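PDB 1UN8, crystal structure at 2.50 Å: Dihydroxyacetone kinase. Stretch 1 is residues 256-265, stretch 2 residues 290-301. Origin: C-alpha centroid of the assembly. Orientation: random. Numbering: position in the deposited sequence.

Stretch 1, residues 256-265: VMINNLGGVS
Stretch 2, residues 290-301: GPASLVTALDMK

The two stretches run side by side in the same direction, burying 829 Å² between them. Residues 256-260 form an extended strand; the partner enters through a cis peptide before Pro291 and turns a corner there. Asn259 pairs with Ala292 in parallel register, CA to CA 5.4 Å, and the strand's flanking groups reach across: Ala292 N donates to Ile258 O (3.2 Å), and Asn260 N to Ala292 O (2.8 Å). Ile258 (chi1 m) lays CG2 4.0 Å from Pro291 CB.

Past Ala292 the backbone pairing gives way to a side chain. Asn259, chi1 t and chi2 62°, uses its amide as a two-sided clamp: OD1 accepts from Leu294 N (2.8 Å) and Val295 N (2.9 Å), while ND2 donates to Val295 O (2.7 Å). Beside it, Met257 (t, t, p) sets SD 3.6 Å from Leu294 CD1.

Asn260, also chi1 t, braces its own loop instead. Its OD1 accepts from Gly262 N (2.7 Å) and its ND2 donates to Val264 O (2.9 Å), holding the chain bent as Leu261 turns at phi/psi -65/-11. Leu261 O then takes Ala297 N at 2.9 Å, and Leu261 CG meets Met300 CE at 3.4 Å.

A close fit follows where Gly262 and Gly263 face the type II' turn Ala297-Met300, closed by Met300 N to Ala297 O (2.9 Å). Leu298 and Asp299 point their CA-to-CB bonds away, so carbonyls become the bumps. Gly262 CA lies 3.4 Å from Leu298 O; a CB there would sit 1.9 Å from Leu298 O, and phi/psi 133/-26 itself calls for glycine. Gly263 CA lies 3.2 Å from Asp299 O, where a CB would also clash, and Gly263 N donates to Met300 O at 2.7 Å. The all-t side chain of Lys301 then runs past, its CD 3.4 Å from Gly263 O.

At these glycines the rule is bare backbone against protruding carbonyls.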

# COMPACT_ATOMS: atom_id res chain seq x y z
N VAL A 256 9.50 -17.32 1.32
CA VAL A 256 9.19 -16.28 2.30
C VAL A 256 8.29 -15.21 1.72
O VAL A 256 8.55 -14.67 0.63
CB VAL A 256 10.49 -15.62 2.83
CG1 VAL A 256 10.17 -14.39 3.66
CG2 VAL A 256 11.29 -16.63 3.65
N MET A 257 7.22 -14.91 2.45
CA MET A 257 6.29 -13.89 2.02
C MET A 257 6.44 -12.60 2.83
O MET A 257 6.29 -12.60 4.05
CB MET A 257 4.86 -14.41 2.13
CG MET A 257 3.80 -13.34 1.99
SD MET A 257 2.12 -14.02 1.90
CE MET A 257 2.06 -14.97 3.42
N ILE A 258 6.75 -11.51 2.14
CA ILE A 258 6.90 -10.19 2.76
C ILE A 258 5.58 -9.45 2.53
O ILE A 258 5.30 -8.98 1.42
CB ILE A 258 8.05 -9.39 2.11
CG1 ILE A 258 9.33 -10.23 2.13
CG2 ILE A 258 8.28 -8.09 2.86
CD1 ILE A 258 10.01 -10.35 0.79
N ASN A 259 4.79 -9.36 3.59
CA ASN A 259 3.48 -8.75 3.57
C ASN A 259 3.42 -7.35 4.20
O ASN A 259 3.92 -7.12 5.30
CB ASN A 259 2.50 -9.67 4.30
CG ASN A 259 1.09 -9.09 4.39
OD1 ASN A 259 0.44 -8.84 3.38
ND2 ASN A 259 0.62 -8.90 5.63
N ASN A 260 2.79 -6.42 3.50
CA ASN A 260 2.65 -5.06 3.98
C ASN A 260 1.32 -4.98 4.71
O ASN A 260 0.27 -5.18 4.09
CB ASN A 260 2.66 -4.09 2.82
CG ASN A 260 2.69 -2.64 3.28
OD1 ASN A 260 2.15 -2.30 4.33
ND2 ASN A 260 3.32 -1.78 2.49
N LEU A 261 1.33 -4.69 6.01
CA LEU A 261 0.08 -4.62 6.76
C LEU A 261 -0.84 -3.49 6.29
O LEU A 261 -2.01 -3.42 6.69
CB LEU A 261 0.35 -4.52 8.26
CG LEU A 261 0.50 -5.82 9.08
CD1 LEU A 261 0.14 -7.03 8.24
CD2 LEU A 261 1.90 -5.92 9.60
N GLY A 262 -0.31 -2.59 5.46
CA GLY A 262 -1.15 -1.53 4.94
C GLY A 262 -0.65 -0.11 4.95
O GLY A 262 -1.07 0.69 4.11
N GLY A 263 0.25 0.21 5.88
CA GLY A 263 0.74 1.57 5.97
C GLY A 263 2.22 1.81 5.73
O GLY A 263 2.70 2.93 5.90
N VAL A 264 2.96 0.79 5.35
CA VAL A 264 4.37 1.00 5.10
C VAL A 264 4.55 1.52 3.68
O VAL A 264 3.83 1.11 2.77
CB VAL A 264 5.16 -0.29 5.27
CG1 VAL A 264 6.62 -0.03 5.00
CG2 VAL A 264 4.94 -0.85 6.67
N SER A 265 5.49 2.44 3.49
CA SER A 265 5.75 2.99 2.16
C SER A 265 6.43 1.91 1.32
O SER A 265 7.11 1.03 1.85
CB SER A 265 6.67 4.20 2.26
OG SER A 265 7.95 3.82 2.73
N GLY A 290 6.04 -11.27 -2.61
CA GLY A 290 5.91 -9.88 -2.19
C GLY A 290 7.28 -9.25 -2.36
O GLY A 290 8.13 -9.85 -3.00
N PRO A 291 7.56 -8.08 -1.76
CA PRO A 291 6.67 -7.28 -0.90
C PRO A 291 5.38 -6.86 -1.58
O PRO A 291 5.39 -6.42 -2.71
CB PRO A 291 7.55 -6.09 -0.51
CG PRO A 291 8.46 -5.94 -1.66
CD PRO A 291 8.83 -7.37 -1.97
N ALA A 292 4.27 -7.01 -0.86
CA ALA A 292 2.96 -6.64 -1.36
C ALA A 292 1.95 -6.62 -0.21
O ALA A 292 2.18 -7.23 0.84
CB ALA A 292 2.50 -7.64 -2.42
N SER A 293 0.85 -5.91 -0.41
CA SER A 293 -0.20 -5.84 0.59
C SER A 293 -1.09 -7.04 0.30
O SER A 293 -1.90 -6.98 -0.61
CB SER A 293 -0.99 -4.54 0.45
OG SER A 293 -0.15 -3.41 0.69
N LEU A 294 -0.92 -8.11 1.07
CA LEU A 294 -1.69 -9.34 0.86
C LEU A 294 -2.74 -9.62 1.93
O LEU A 294 -3.89 -9.94 1.60
CB LEU A 294 -0.71 -10.51 0.74
CG LEU A 294 0.26 -10.31 -0.42
CD1 LEU A 294 1.34 -11.36 -0.39
CD2 LEU A 294 -0.51 -10.35 -1.72
N VAL A 295 -2.36 -9.53 3.19
CA VAL A 295 -3.29 -9.73 4.30
C VAL A 295 -3.01 -8.51 5.18
O VAL A 295 -2.01 -8.47 5.91
CB VAL A 295 -2.98 -11.03 5.09
CG1 VAL A 295 -3.92 -11.16 6.27
CG2 VAL A 295 -3.14 -12.25 4.18
N THR A 296 -3.89 -7.52 5.09
CA THR A 296 -3.69 -6.27 5.81
C THR A 296 -4.47 -6.09 7.09
O THR A 296 -5.25 -6.95 7.48
CB THR A 296 -4.02 -5.06 4.93
OG1 THR A 296 -5.41 -5.09 4.59
CG2 THR A 296 -3.17 -5.08 3.66
N ALA A 297 -4.23 -4.95 7.72
CA ALA A 297 -4.88 -4.52 8.96
C ALA A 297 -5.19 -3.06 8.66
O ALA A 297 -4.65 -2.14 9.27
CB ALA A 297 -3.91 -4.64 10.13
N LEU A 298 -6.07 -2.87 7.68
CA LEU A 298 -6.42 -1.54 7.21
C LEU A 298 -5.12 -0.83 6.85
O LEU A 298 -4.33 -1.37 6.08
CB LEU A 298 -7.21 -0.80 8.29
CG LEU A 298 -8.60 -1.42 8.49
CD1 LEU A 298 -9.35 -0.75 9.62
CD2 LEU A 298 -9.37 -1.28 7.20
N ASP A 299 -4.87 0.36 7.41
CA ASP A 299 -3.64 1.08 7.08
C ASP A 299 -2.50 0.93 8.10
O ASP A 299 -1.59 1.76 8.15
CB ASP A 299 -3.96 2.56 6.86
CG ASP A 299 -4.41 3.25 8.12
OD1 ASP A 299 -4.72 2.57 9.12
OD2 ASP A 299 -4.47 4.50 8.12
N MET A 300 -2.55 -0.14 8.88
CA MET A 300 -1.52 -0.40 9.89
C MET A 300 -0.11 -0.26 9.32
O MET A 300 0.25 -0.93 8.36
CB MET A 300 -1.70 -1.80 10.46
CG MET A 300 -0.74 -2.16 11.58
SD MET A 300 -1.40 -3.52 12.57
CE MET A 300 -0.16 -4.73 12.24
N LYS A 301 0.71 0.59 9.94
CA LYS A 301 2.06 0.74 9.45
C LYS A 301 3.00 -0.31 10.03
O LYS A 301 3.80 -0.02 10.92
CB LYS A 301 2.60 2.15 9.74
CG LYS A 301 4.00 2.36 9.18
CD LYS A 301 4.32 3.80 8.81
CE LYS A 301 5.61 3.84 7.99
NZ LYS A 301 5.98 5.19 7.46